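PDB 2WAM: PAC2 family protein, which is of unknown function but belongs to the PAC2 family and represents a duplicated gene family of actinobacteria. Local coordinates for residues 136-139 with 140-144; 223-226 with 227-231; 243-246 with 247-250; 253-256 with 257-261. All coordinates share one frame; numbering follows the deposited sequence.

How the contacts relate
All four contacts are local closures, met one after another along the chain, and none nests within or crosses another. Contact 1 turns strand 131-137 back into strand 143-148 within the large mixed sheet. Contact 2 finishes helix 219-229, beside a second subunit. The chain then runs through strand 234-242 into contact 3, a turn in the loop that leads to helix 251-265, and contact 4 follows almost at once on that helix. Contacts 1 and 3 lie on opposite sides of the chain's centre. Contacts 1 and 4 come within about 6 Å at their nearest atoms, and the loop that follows helix 251-265 reaches the hairpin of contact 1 through Gln268.

Contact 1 (136-139 with 140-144); sequences LRDS and IGTPF
The hairpin between strands 131-137 and 143-148 turns through a type I beta turn from Asp138 to Gly141 combined with a G1 beta bulge, in which the turn's last residue, Gly141, has positive phi. Leu136 and Phe144 form an antiparallel hydrogen-bonded pair, Leu136 N to Phe144 O at 2.8 Å with the return bond from Phe144 N to Leu136 O. Nearer the turn, Asp138 N donates a hydrogen bond to Thr142 O, and Gly141 N reaches Asp138 O at 2.8 Å.

Asp138 fills the inside of this turn. With CG held between the backbone N and the carbonyl carbon (chi1 75°), its carboxylate swings back over the loop, and OD2 takes two N-H groups from opposite faces of its plane: Ile140 N at 3.1 Å, which makes an Asx turn, and Thr142 N at 2.8 Å. The other oxygen, OD1, accepts from a water that in turn accepts from Thr142 OG1, and also from Gln268 N in the loop after helix 251-265.

On the sheet face shared by Leu136 and Phe144, Leu136 CB sits over one face of the ring, 4.1 Å from the centroid of Phe144, while Asp138 N lies at the ring's edge. On the other face of the sheet, the Arg137 guanidinium lays one face over Gly141 CA, 4.0 Å from its plane.

The buried carboxylate is thus gripped at both oxygens by N-H donors and a water, a setting that would probably favour its ionised form, and its bonds to Ile140 N and Thr142 N tie the first residue of the turn to its third and to the bulge.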
ATOM      1  N   LEU A 136       2.223  10.094 -30.499  1.00 23.35           N
ATOM      2  CA  LEU A 136       2.350   9.908 -31.935  1.00 26.18           C
ATOM      3  C   LEU A 136       2.906  11.179 -32.586  1.00 32.07           C
ATOM      4  O   LEU A 136       3.007  12.224 -31.944  1.00 37.51           O
ATOM      5  CB  LEU A 136       0.988   9.568 -32.559  1.00 19.77           C
ATOM      6  CG  LEU A 136       0.282   8.263 -32.176  1.00 30.27           C
ATOM      7  CD1 LEU A 136      -0.344   8.384 -30.806  1.00 35.09           C
ATOM      8  CD2 LEU A 136      -0.803   7.902 -33.201  1.00 21.47           C
ATOM      9  N   ARG A 137       3.261  11.083 -33.863  1.00 33.13           N
ATOM     10  CA  ARG A 137       3.614  12.257 -34.651  1.00 30.72           C
ATOM     11  C   ARG A 137       2.868  12.213 -35.968  1.00 32.92           C
ATOM     12  O   ARG A 137       2.799  11.168 -36.611  1.00 38.03           O
ATOM     13  CB  ARG A 137       5.118  12.336 -34.907  1.00 29.59           C
ATOM     14  CG  ARG A 137       5.972  12.035 -33.694  1.00 33.27           C
ATOM     15  CD  ARG A 137       7.439  12.124 -34.032  1.00 40.06           C
ATOM     16  NE  ARG A 137       7.930  13.480 -33.832  1.00 56.09           N
ATOM     17  CZ  ARG A 137       8.869  14.048 -34.575  1.00 64.61           C
ATOM     18  NH1 ARG A 137       9.410  13.380 -35.589  1.00 73.30           N
ATOM     19  NH2 ARG A 137       9.253  15.287 -34.311  1.00 58.08           N
ATOM     20  N   ASP A 138       2.303  13.348 -36.366  1.00 33.60           N
ATOM     21  CA  ASP A 138       1.585  13.431 -37.630  1.00 36.34           C
ATOM     22  C   ASP A 138       2.550  13.541 -38.816  1.00 33.66           C
ATOM     23  O   ASP A 138       3.767  13.478 -38.643  1.00 26.74           O
ATOM     24  CB  ASP A 138       0.585  14.589 -37.618  1.00 34.09           C
ATOM     25  CG  ASP A 138       1.249  15.942 -37.750  1.00 39.07           C
ATOM     26  OD1 ASP A 138       0.506  16.946 -37.773  1.00 28.85           O
ATOM     27  OD2 ASP A 138       2.502  16.004 -37.834  1.00 41.78           O
ATOM     28  N   SER A 139       2.004  13.720 -40.013  1.00 28.76           N
ATOM     29  CA  SER A 139       2.805  13.575 -41.222  1.00 29.61           C
ATOM     30  C   SER A 139       3.915  14.619 -41.374  1.00 35.05           C
ATOM     31  O   SER A 139       4.796  14.459 -42.215  1.00 41.57           O
ATOM     32  CB  SER A 139       1.920  13.529 -42.460  1.00 27.05           C
ATOM     33  OG  SER A 139       1.009  12.444 -42.392  1.00 36.14           O
ATOM     34  N   ILE A 140       3.885  15.668 -40.552  1.00 28.99           N
ATOM     35  CA  ILE A 140       4.956  16.665 -40.550  1.00 27.54           C
ATOM     36  C   ILE A 140       5.709  16.705 -39.222  1.00 33.93           C
ATOM     37  O   ILE A 140       6.489  17.624 -38.961  1.00 38.74           O
ATOM     38  CB  ILE A 140       4.431  18.089 -40.863  1.00 34.23           C
ATOM     39  CG1 ILE A 140       3.514  18.590 -39.748  1.00 30.00           C
ATOM     40  CG2 ILE A 140       3.708  18.119 -42.207  1.00 23.78           C
ATOM     41  CD1 ILE A 140       3.081  20.004 -39.952  1.00 29.39           C
ATOM     42  N   GLY A 141       5.449  15.724 -38.365  1.00 36.91           N
ATOM     43  CA  GLY A 141       6.194  15.595 -37.123  1.00 35.85           C
ATOM     44  C   GLY A 141       5.640  16.311 -35.900  1.00 37.71           C
ATOM     45  O   GLY A 141       6.297  16.350 -34.866  1.00 33.71           O
ATOM     46  N   THR A 142       4.448  16.894 -36.001  1.00 38.84           N
ATOM     47  CA  THR A 142       3.805  17.463 -34.821  1.00 29.23           C
ATOM     48  C   THR A 142       3.397  16.357 -33.857  1.00 32.14           C
ATOM     49  O   THR A 142       2.624  15.461 -34.234  1.00 30.35           O
ATOM     50  CB  THR A 142       2.521  18.188 -35.172  1.00 28.24           C
ATOM     51  OG1 THR A 142       2.736  19.053 -36.288  1.00 37.90           O
ATOM     52  CG2 THR A 142       2.060  18.981 -33.978  1.00 27.36           C
ATOM     53  N   PRO A 143       3.899  16.413 -32.611  1.00 31.87           N
ATOM     54  CA  PRO A 143       3.561  15.401 -31.592  1.00 31.92           C
ATOM     55  C   PRO A 143       2.129  15.548 -31.101  1.00 29.77           C
ATOM     56  O   PRO A 143       1.618  16.664 -31.019  1.00 28.98           O
ATOM     57  CB  PRO A 143       4.535  15.705 -30.437  1.00 25.20           C
ATOM     58  CG  PRO A 143       5.608  16.569 -31.058  1.00 25.54           C
ATOM     59  CD  PRO A 143       4.926  17.353 -32.136  1.00 25.93           C
ATOM     60  N   PHE A 144       1.479  14.431 -30.805  1.00 25.65           N
ATOM     61  CA  PHE A 144       0.200  14.481 -30.113  1.00 30.69           C
ATOM     62  C   PHE A 144      -0.012  13.224 -29.298  1.00 31.44           C
ATOM     63  O   PHE A 144       0.712  12.247 -29.467  1.00 31.83           O
ATOM     64  CB  PHE A 144      -0.978  14.784 -31.064  1.00 34.87           C
ATOM     65  CG  PHE A 144      -1.265  13.704 -32.080  1.00 31.32           C
ATOM     66  CD1 PHE A 144      -2.304  12.811 -31.885  1.00 25.60           C
ATOM     67  CD2 PHE A 144      -0.528  13.617 -33.255  1.00 29.17           C
ATOM     68  CE1 PHE A 144      -2.590  11.830 -32.834  1.00 31.92           C
ATOM     69  CE2 PHE A 144      -0.808  12.634 -34.203  1.00 29.39           C
ATOM     70  CZ  PHE A 144      -1.839  11.743 -33.991  1.00 31.47           C
TER
HETATM   71  O   HOH W   1       0.529  19.619 -37.649  1.00 31.66           O

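Contact 2 (223-226 with 227-231); sequences LEYR and MAQHG
Gln229 folds back on Tyr225 and Arg226 at the C-terminal end of helix 219-229, which a Schellman motif closes: Gly231, with positive phi, bonds through its N to Ala228 O, and His232 N to Met227 O.

Gln229 starts with CB beside Arg226 O. Its CG, anti to the carbonyl carbon (chi1 -81°), lies over the face of the Tyr225 ring, 4.1 Å from the centroid in a CH-pi contact. Beyond it, CD comes to 3.4 Å from Tyr225 CE2, the amide stacking on the ring with the two planes 30° apart. At the tip the branches part. NE2 stays above the tyrosine, also near CE2, while OE1 takes a hydrogen bond from Arg226 NH1 at 2.7 Å, arriving close to the guanidinium plane.

Arg226 NH2, meanwhile, makes salt bridges to Glu157 and to Asp128 of the second subunit, so one guanidinium is shared between Gln229, helix 156-169 and the neighbouring chain. On a further side of the helix, Leu223 CD1 packs on Met227 CG at 3.8 Å.

Past the last turn of helix, His230 ND1, with the acceptor in the ring plane, donates to Arg226 O at 3.1 Å from above the carbonyl plane.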
ATOM      1  N   LEU A 223     -14.723  12.252 -18.674  1.00 31.23           N
ATOM      2  CA  LEU A 223     -13.371  12.796 -18.752  1.00 29.22           C
ATOM      3  C   LEU A 223     -13.417  14.204 -19.314  1.00 33.79           C
ATOM      4  O   LEU A 223     -12.818  15.131 -18.770  1.00 27.26           O
ATOM      5  CB  LEU A 223     -12.480  11.931 -19.634  1.00 30.40           C
ATOM      6  CG  LEU A 223     -11.110  12.528 -19.987  1.00 29.20           C
ATOM      7  CD1 LEU A 223     -10.233  12.702 -18.743  1.00 23.47           C
ATOM      8  CD2 LEU A 223     -10.426  11.646 -21.020  1.00 24.97           C
ATOM      9  N   GLU A 224     -14.146  14.349 -20.414  1.00 34.02           N
ATOM     10  CA  GLU A 224     -14.354  15.643 -21.039  1.00 31.46           C
ATOM     11  C   GLU A 224     -14.971  16.647 -20.046  1.00 31.02           C
ATOM     12  O   GLU A 224     -14.460  17.758 -19.868  1.00 32.46           O
ATOM     13  CB  GLU A 224     -15.209  15.465 -22.287  1.00 23.89           C
ATOM     14  CG  GLU A 224     -15.811  16.719 -22.850  1.00 32.69           C
ATOM     15  CD  GLU A 224     -16.375  16.488 -24.238  1.00 45.10           C
ATOM     16  OE1 GLU A 224     -15.731  15.754 -25.027  1.00 47.18           O
ATOM     17  OE2 GLU A 224     -17.457  17.037 -24.537  1.00 43.76           O
ATOM     18  N   TYR A 225     -16.049  16.247 -19.381  1.00 29.15           N
ATOM     19  CA  TYR A 225     -16.659  17.092 -18.355  1.00 33.81           C
ATOM     20  C   TYR A 225     -15.707  17.460 -17.209  1.00 43.17           C
ATOM     21  O   TYR A 225     -15.608  18.634 -16.831  1.00 36.25           O
ATOM     22  CB  TYR A 225     -17.912  16.436 -17.788  1.00 30.37           C
ATOM     23  CG  TYR A 225     -18.615  17.296 -16.767  1.00 34.68           C
ATOM     24  CD1 TYR A 225     -19.082  18.566 -17.102  1.00 32.00           C
ATOM     25  CD2 TYR A 225     -18.812  16.846 -15.464  1.00 34.50           C
ATOM     26  CE1 TYR A 225     -19.725  19.358 -16.169  1.00 38.90           C
ATOM     27  CE2 TYR A 225     -19.450  17.629 -14.525  1.00 38.07           C
ATOM     28  CZ  TYR A 225     -19.908  18.884 -14.881  1.00 45.62           C
ATOM     29  OH  TYR A 225     -20.547  19.665 -13.951  1.00 49.12           O
ATOM     30  N   ARG A 226     -15.021  16.462 -16.649  1.00 35.10           N
ATOM     31  CA  ARG A 226     -14.102  16.723 -15.547  1.00 30.96           C
ATOM     32  C   ARG A 226     -13.001  17.669 -15.991  1.00 30.25           C
ATOM     33  O   ARG A 226     -12.700  18.641 -15.308  1.00 37.65           O
ATOM     34  CB  ARG A 226     -13.514  15.425 -14.999  1.00 24.81           C
ATOM     35  CG  ARG A 226     -14.522  14.536 -14.294  1.00 24.62           C
ATOM     36  CD  ARG A 226     -14.625  14.879 -12.842  1.00 26.20           C
ATOM     37  NE  ARG A 226     -15.617  14.061 -12.149  1.00 34.91           N
ATOM     38  CZ  ARG A 226     -16.856  14.460 -11.886  1.00 33.82           C
ATOM     39  NH1 ARG A 226     -17.257  15.663 -12.265  1.00 36.56           N
ATOM     40  NH2 ARG A 226     -17.693  13.658 -11.252  1.00 25.48           N
ATOM     41  N   MET A 227     -12.416  17.376 -17.145  1.00 25.35           N
ATOM     42  CA  MET A 227     -11.416  18.235 -17.773  1.00 26.76           C
ATOM     43  C   MET A 227     -11.871  19.695 -17.853  1.00 33.27           C
ATOM     44  O   MET A 227     -11.127  20.600 -17.469  1.00 39.05           O
ATOM     45  CB  MET A 227     -11.088  17.730 -19.187  1.00 35.12           C
ATOM     46  CG  MET A 227     -10.219  16.472 -19.245  1.00 33.97           C
ATOM     47  SD  MET A 227      -8.643  16.727 -18.441  1.00 50.93           S
ATOM     48  CE  MET A 227      -7.679  17.382 -19.802  1.00 38.24           C
ATOM     49  N   ALA A 228     -13.084  19.920 -18.362  1.00 30.82           N
ATOM     50  CA  ALA A 228     -13.647  21.270 -18.442  1.00 40.90           C
ATOM     51  C   ALA A 228     -13.802  21.920 -17.070  1.00 42.36           C
ATOM     52  O   ALA A 228     -13.513  23.105 -16.911  1.00 38.34           O
ATOM     53  CB  ALA A 228     -14.973  21.263 -19.154  1.00 28.16           C
ATOM     54  N   GLN A 229     -14.268  21.148 -16.090  1.00 36.57           N
ATOM     55  CA  GLN A 229     -14.413  21.657 -14.740  1.00 32.00           C
ATOM     56  C   GLN A 229     -13.092  22.240 -14.238  1.00 42.99           C
ATOM     57  O   GLN A 229     -13.073  23.080 -13.341  1.00 54.91           O
ATOM     58  CB  GLN A 229     -14.914  20.566 -13.788  1.00 31.48           C
ATOM     59  CG  GLN A 229     -16.416  20.315 -13.821  1.00 28.88           C
ATOM     60  CD  GLN A 229     -16.812  19.134 -12.939  1.00 43.76           C
ATOM     61  OE1 GLN A 229     -16.184  18.073 -12.991  1.00 39.41           O
ATOM     62  NE2 GLN A 229     -17.847  19.316 -12.114  1.00 29.25           N
ATOM     63  N   HIS A 230     -11.987  21.801 -14.823  1.00 39.94           N
ATOM     64  CA  HIS A 230     -10.686  22.285 -14.394  1.00 39.31           C
ATOM     65  C   HIS A 230     -10.079  23.223 -15.425  1.00 41.58           C
ATOM     66  O   HIS A 230      -8.855  23.321 -15.544  1.00 49.65           O
ATOM     67  CB  HIS A 230      -9.729  21.121 -14.129  1.00 41.12           C
ATOM     68  CG  HIS A 230     -10.018  20.358 -12.869  1.00 41.50           C
ATOM     69  ND1 HIS A 230     -10.847  19.258 -12.839  1.00 43.41           N
ATOM     70  CD2 HIS A 230      -9.559  20.518 -11.605  1.00 38.08           C
ATOM     71  CE1 HIS A 230     -10.899  18.776 -11.607  1.00 39.21           C
ATOM     72  NE2 HIS A 230     -10.123  19.522 -10.841  1.00 35.40           N
ATOM     73  N   GLY A 231     -10.934  23.903 -16.181  1.00 42.95           N
ATOM     74  CA  GLY A 231     -10.486  24.949 -17.088  1.00 30.85           C
ATOM     75  C   GLY A 231      -9.723  24.489 -18.320  1.00 42.43           C
ATOM     76  O   GLY A 231      -9.091  25.297 -18.998  1.00 49.48           O
TER

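Contact 3 (243-246 with 247-250); sequences HYLT and QTDY
Leu245 and Tyr250 meet in an apolar CH-pi contact across a type I beta turn, in the loop that carries the chain from strand 234-242 to helix 251-265. One methyl does the touching: Leu245 CD1 sits over the face of the tyrosine ring, 3.8 Å from its centroid and displaced toward the CD1-CE1 bond, where it comes to 3.6 Å from Tyr250 CE1. The tyrosine CG stands anti to the backbone N (chi1 -164°), which turns the ring back beneath the leucine. Helix 272-289 backs both residues through Ile285, and its Gln282 holds the Tyr250 hydroxyl.

The turn itself is tied at a single oxygen. Leu245 O accepts from Thr248 N at 3.2 Å and from Thr248 OG1 at 3.3 Å, both donors coming from the same face of the carbonyl. Earlier in the loop, Thr246 OG1 donates to His243 O at 2.7 Å, so the residue after the 3-10 segment 243-245 bonds back to its first residue. A water accepts from Gln247 N at 2.9 Å and adds a weak bond to Tyr244 O.

Asp249, just before the tyrosine in sequence, forms a salt bridge with Arg83 of helix 81-92 and a hydrogen bond with His80 just ahead of that helix. The arrangement is that of a strand-to-helix connection in an alpha/beta fold, here a 3-10 segment running into a type I turn, with Leu245 belonging to both.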
ATOM      1  N   HIS A 243     -28.299   2.770 -38.337  1.00 56.72           N
ATOM      2  CA  HIS A 243     -28.552   1.748 -37.319  1.00 57.47           C
ATOM      3  C   HIS A 243     -28.426   0.327 -37.866  1.00 50.22           C
ATOM      4  O   HIS A 243     -28.130  -0.600 -37.115  1.00 40.52           O
ATOM      5  CB  HIS A 243     -29.886   1.950 -36.586  1.00 68.17           C
ATOM      6  CG  HIS A 243     -31.080   1.901 -37.479  1.00 80.82           C
ATOM      7  ND1 HIS A 243     -31.848   3.013 -37.754  1.00 93.56           N
ATOM      8  CD2 HIS A 243     -31.637   0.879 -38.169  1.00 86.10           C
ATOM      9  CE1 HIS A 243     -32.829   2.676 -38.573  1.00 98.51           C
ATOM     10  NE2 HIS A 243     -32.722   1.388 -38.843  1.00 96.87           N
ATOM     11  N   TYR A 244     -28.616   0.149 -39.171  1.00 44.48           N
ATOM     12  CA  TYR A 244     -28.436  -1.184 -39.745  1.00 38.98           C
ATOM     13  C   TYR A 244     -26.963  -1.601 -39.890  1.00 50.75           C
ATOM     14  O   TYR A 244     -26.665  -2.735 -40.277  1.00 54.78           O
ATOM     15  CB  TYR A 244     -29.204  -1.346 -41.058  1.00 33.54           C
ATOM     16  CG  TYR A 244     -28.900  -0.333 -42.146  1.00 47.04           C
ATOM     17  CD1 TYR A 244     -27.924  -0.591 -43.117  1.00 43.10           C
ATOM     18  CD2 TYR A 244     -29.605   0.871 -42.227  1.00 45.19           C
ATOM     19  CE1 TYR A 244     -27.654   0.322 -44.129  1.00 36.46           C
ATOM     20  CE2 TYR A 244     -29.339   1.794 -43.239  1.00 45.71           C
ATOM     21  CZ  TYR A 244     -28.364   1.508 -44.186  1.00 46.29           C
ATOM     22  OH  TYR A 244     -28.089   2.418 -45.182  1.00 51.55           O
ATOM     23  N   LEU A 245     -26.051  -0.687 -39.561  1.00 47.95           N
ATOM     24  CA  LEU A 245     -24.618  -0.955 -39.667  1.00 50.64           C
ATOM     25  C   LEU A 245     -23.921  -0.982 -38.313  1.00 46.50           C
ATOM     26  O   LEU A 245     -22.696  -1.075 -38.250  1.00 38.26           O
ATOM     27  CB  LEU A 245     -23.945   0.090 -40.552  1.00 48.70           C
ATOM     28  CG  LEU A 245     -24.337   0.047 -42.025  1.00 50.12           C
ATOM     29  CD1 LEU A 245     -23.739   1.242 -42.792  1.00 34.67           C
ATOM     30  CD2 LEU A 245     -23.919  -1.295 -42.633  1.00 46.14           C
ATOM     31  N   THR A 246     -24.707  -0.911 -37.242  1.00 36.17           N
ATOM     32  CA  THR A 246     -24.181  -0.759 -35.888  1.00 31.69           C
ATOM     33  C   THR A 246     -23.163  -1.827 -35.488  1.00 36.57           C
ATOM     34  O   THR A 246     -22.157  -1.522 -34.845  1.00 39.28           O
ATOM     35  CB  THR A 246     -25.325  -0.746 -34.858  1.00 34.62           C
ATOM     36  OG1 THR A 246     -26.298   0.215 -35.257  1.00 41.80           O
ATOM     37  CG2 THR A 246     -24.814  -0.367 -33.492  1.00 30.43           C
ATOM     38  N   GLN A 247     -23.428  -3.076 -35.854  1.00 36.61           N
ATOM     39  CA  GLN A 247     -22.590  -4.180 -35.399  1.00 39.15           C
ATOM     40  C   GLN A 247     -21.647  -4.703 -36.477  1.00 42.39           C
ATOM     41  O   GLN A 247     -21.294  -5.879 -36.483  1.00 57.71           O
ATOM     42  CB  GLN A 247     -23.451  -5.314 -34.837  1.00 44.54           C
ATOM     43  CG  GLN A 247     -24.291  -4.902 -33.637  1.00 66.81           C
ATOM     44  CD  GLN A 247     -24.780  -6.089 -32.821  1.00 88.67           C
ATOM     45  OE1 GLN A 247     -24.870  -7.209 -33.325  1.00100.92           O
ATOM     46  NE2 GLN A 247     -25.098  -5.845 -31.553  1.00 90.03           N
ATOM     47  N   THR A 248     -21.239  -3.821 -37.382  1.00 37.73           N
ATOM     48  CA  THR A 248     -20.283  -4.162 -38.431  1.00 36.72           C
ATOM     49  C   THR A 248     -19.168  -3.120 -38.480  1.00 37.85           C
ATOM     50  O   THR A 248     -19.299  -2.033 -37.932  1.00 46.34           O
ATOM     51  CB  THR A 248     -20.948  -4.122 -39.805  1.00 40.40           C
ATOM     52  OG1 THR A 248     -20.853  -2.789 -40.317  1.00 51.16           O
ATOM     53  CG2 THR A 248     -22.416  -4.498 -39.707  1.00 46.77           C
ATOM     54  N   ASP A 249     -18.077  -3.443 -39.154  1.00 31.98           N
ATOM     55  CA  ASP A 249     -17.044  -2.456 -39.424  1.00 31.28           C
ATOM     56  C   ASP A 249     -17.535  -1.460 -40.453  1.00 39.86           C
ATOM     57  O   ASP A 249     -17.924  -1.845 -41.560  1.00 49.54           O
ATOM     58  CB  ASP A 249     -15.789  -3.126 -39.983  1.00 30.43           C
ATOM     59  CG  ASP A 249     -14.958  -3.796 -38.924  1.00 35.20           C
ATOM     60  OD1 ASP A 249     -14.112  -4.622 -39.302  1.00 39.43           O
ATOM     61  OD2 ASP A 249     -15.143  -3.509 -37.723  1.00 38.96           O
ATOM     62  N   TYR A 250     -17.493  -0.180 -40.103  1.00 34.49           N
ATOM     63  CA  TYR A 250     -17.837   0.867 -41.051  1.00 28.61           C
ATOM     64  C   TYR A 250     -16.771   1.954 -41.041  1.00 30.66           C
ATOM     65  O   TYR A 250     -16.946   3.000 -40.411  1.00 38.26           O
ATOM     66  CB  TYR A 250     -19.222   1.442 -40.742  1.00 34.44           C
ATOM     67  CG  TYR A 250     -19.820   2.249 -41.879  1.00 39.94           C
ATOM     68  CD1 TYR A 250     -20.054   1.671 -43.124  1.00 33.08           C
ATOM     69  CD2 TYR A 250     -20.150   3.585 -41.707  1.00 39.65           C
ATOM     70  CE1 TYR A 250     -20.586   2.408 -44.161  1.00 39.14           C
ATOM     71  CE2 TYR A 250     -20.688   4.327 -42.737  1.00 42.69           C
ATOM     72  CZ  TYR A 250     -20.901   3.739 -43.960  1.00 49.38           C
ATOM     73  OH  TYR A 250     -21.438   4.492 -44.979  1.00 55.42           O
TER
HETATM   74  O   HOH W   2     -25.482  -4.208 -37.538  1.00 41.38           O

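Contact 4 (253-256 with 257-261); sequences AAQA and LLEQV
Gln255 and Glu259, one helical turn apart, are linked by a side-chain hydrogen bond: Gln255 NE2 reaches Glu259 OE2 at 3.0 Å with an angle of 159° at the hydrogen. The oxygen lies close to the plane of the glutamine amide, whereas the nitrogen stands above the carboxylate plane, and the two flat groups are turned 75° from each other. Both chains run extended beyond CG; the glutamine CG is anti to its own N (chi1 177°), that of the glutamate anti to its carbonyl carbon (chi1 -79°), and the pair converges over the helix surface.

Beneath it the backbone bonds run from residue i+4 to residue i. Glu259 N meets Gln255 O at 2.8 Å, Leu258 N meets Ala254 O at 2.9 Å, and Leu257 N and Gln260 N bind Ala253 O and Ala256 O.

Away from that polar edge the helix is clothed in small and branched residues. Ala253 and Leu257 rest on Val239 of strand 234-242, while Ala254 and Leu258 face helix 81-92 and Leu258 also touches Leu274 of helix 272-289. The Gln255 side chain meets that last helix too, at Leu274, Ala275 and Ala278. This is a largely buried helix with a polar edge, laid between a sheet strand and neighbouring helices, the layered packing of an alpha/beta fold.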
ATOM      1  N   ALA A 253     -17.093   5.884 -41.062  1.00 35.25           N
ATOM      2  CA  ALA A 253     -17.394   6.627 -39.852  1.00 35.06           C
ATOM      3  C   ALA A 253     -16.121   6.952 -39.055  1.00 35.14           C
ATOM      4  O   ALA A 253     -16.023   8.021 -38.445  1.00 35.02           O
ATOM      5  CB  ALA A 253     -18.406   5.877 -39.011  1.00 24.82           C
ATOM      6  N   ALA A 254     -15.143   6.047 -39.089  1.00 30.40           N
ATOM      7  CA  ALA A 254     -13.828   6.299 -38.491  1.00 30.65           C
ATOM      8  C   ALA A 254     -13.090   7.394 -39.265  1.00 35.83           C
ATOM      9  O   ALA A 254     -12.505   8.302 -38.685  1.00 31.96           O
ATOM     10  CB  ALA A 254     -12.995   5.020 -38.451  1.00 25.38           C
ATOM     11  N   GLN A 255     -13.128   7.313 -40.587  1.00 37.35           N
ATOM     12  CA  GLN A 255     -12.524   8.356 -41.400  1.00 39.38           C
ATOM     13  C   GLN A 255     -13.133   9.739 -41.102  1.00 40.56           C
ATOM     14  O   GLN A 255     -12.412  10.721 -40.932  1.00 38.91           O
ATOM     15  CB  GLN A 255     -12.632   8.011 -42.878  1.00 30.28           C
ATOM     16  CG  GLN A 255     -12.087   9.080 -43.773  1.00 37.62           C
ATOM     17  CD  GLN A 255     -12.381   8.809 -45.230  1.00 41.31           C
ATOM     18  OE1 GLN A 255     -12.770   7.703 -45.609  1.00 40.21           O
ATOM     19  NE2 GLN A 255     -12.194   9.818 -46.058  1.00 35.07           N
ATOM     20  N   ALA A 256     -14.458   9.812 -41.023  1.00 32.14           N
ATOM     21  CA  ALA A 256     -15.102  11.076 -40.703  1.00 30.92           C
ATOM     22  C   ALA A 256     -14.597  11.620 -39.365  1.00 38.03           C
ATOM     23  O   ALA A 256     -14.235  12.795 -39.260  1.00 34.87           O
ATOM     24  CB  ALA A 256     -16.611  10.923 -40.685  1.00 23.40           C
ATOM     25  N   LEU A 257     -14.570  10.768 -38.341  1.00 34.65           N
ATOM     26  CA  LEU A 257     -14.041  11.186 -37.047  1.00 26.43           C
ATOM     27  C   LEU A 257     -12.625  11.745 -37.186  1.00 34.83           C
ATOM     28  O   LEU A 257     -12.348  12.859 -36.751  1.00 32.06           O
ATOM     29  CB  LEU A 257     -14.055  10.032 -36.053  1.00 23.31           C
ATOM     30  CG  LEU A 257     -15.412   9.674 -35.442  1.00 28.22           C
ATOM     31  CD1 LEU A 257     -15.356   8.385 -34.611  1.00 26.73           C
ATOM     32  CD2 LEU A 257     -15.894  10.815 -34.601  1.00 29.78           C
ATOM     33  N   LEU A 258     -11.730  10.977 -37.804  1.00 34.92           N
ATOM     34  CA  LEU A 258     -10.338  11.399 -37.924  1.00 30.66           C
ATOM     35  C   LEU A 258     -10.162  12.677 -38.753  1.00 30.95           C
ATOM     36  O   LEU A 258      -9.294  13.500 -38.464  1.00 35.06           O
ATOM     37  CB  LEU A 258      -9.460  10.266 -38.462  1.00 28.82           C
ATOM     38  CG  LEU A 258      -9.247   9.063 -37.527  1.00 29.52           C
ATOM     39  CD1 LEU A 258      -8.080   8.214 -37.998  1.00 28.91           C
ATOM     40  CD2 LEU A 258      -9.042   9.486 -36.083  1.00 20.66           C
ATOM     41  N   GLU A 259     -10.983  12.848 -39.783  1.00 31.76           N
ATOM     42  CA  GLU A 259     -10.899  14.049 -40.602  1.00 36.94           C
ATOM     43  C   GLU A 259     -11.205  15.246 -39.724  1.00 44.97           C
ATOM     44  O   GLU A 259     -10.637  16.325 -39.894  1.00 44.34           O
ATOM     45  CB  GLU A 259     -11.860  13.973 -41.788  1.00 28.89           C
ATOM     46  CG  GLU A 259     -11.328  13.118 -42.919  1.00 32.24           C
ATOM     47  CD  GLU A 259     -12.346  12.880 -44.012  1.00 40.43           C
ATOM     48  OE1 GLU A 259     -13.555  12.928 -43.718  1.00 35.88           O
ATOM     49  OE2 GLU A 259     -11.933  12.635 -45.169  1.00 47.69           O
ATOM     50  N   GLN A 260     -12.095  15.030 -38.763  1.00 42.36           N
ATOM     51  CA  GLN A 260     -12.489  16.066 -37.827  1.00 30.44           C
ATOM     52  C   GLN A 260     -11.381  16.375 -36.815  1.00 37.17           C
ATOM     53  O   GLN A 260     -11.082  17.541 -36.562  1.00 45.55           O
ATOM     54  CB  GLN A 260     -13.783  15.661 -37.128  1.00 35.55           C
ATOM     55  CG  GLN A 260     -14.512  16.810 -36.469  1.00 49.92           C
ATOM     56  CD  GLN A 260     -14.692  17.981 -37.409  1.00 56.01           C
ATOM     57  OE1 GLN A 260     -14.271  19.104 -37.104  1.00 45.03           O
ATOM     58  NE2 GLN A 260     -15.305  17.724 -38.572  1.00 52.64           N
ATOM     59  N   VAL A 261     -10.783  15.335 -36.235  1.00 30.72           N
ATOM     60  CA  VAL A 261      -9.627  15.501 -35.353  1.00 27.43           C
ATOM     61  C   VAL A 261      -8.565  16.313 -36.073  1.00 33.14           C
ATOM     62  O   VAL A 261      -7.950  17.192 -35.487  1.00 37.25           O
ATOM     63  CB  VAL A 261      -8.987  14.139 -34.951  1.00 31.13           C
ATOM     64  CG1 VAL A 261      -7.742  14.344 -34.091  1.00 21.59           C
ATOM     65  CG2 VAL A 261      -9.980  13.267 -34.246  1.00 26.45           C
TER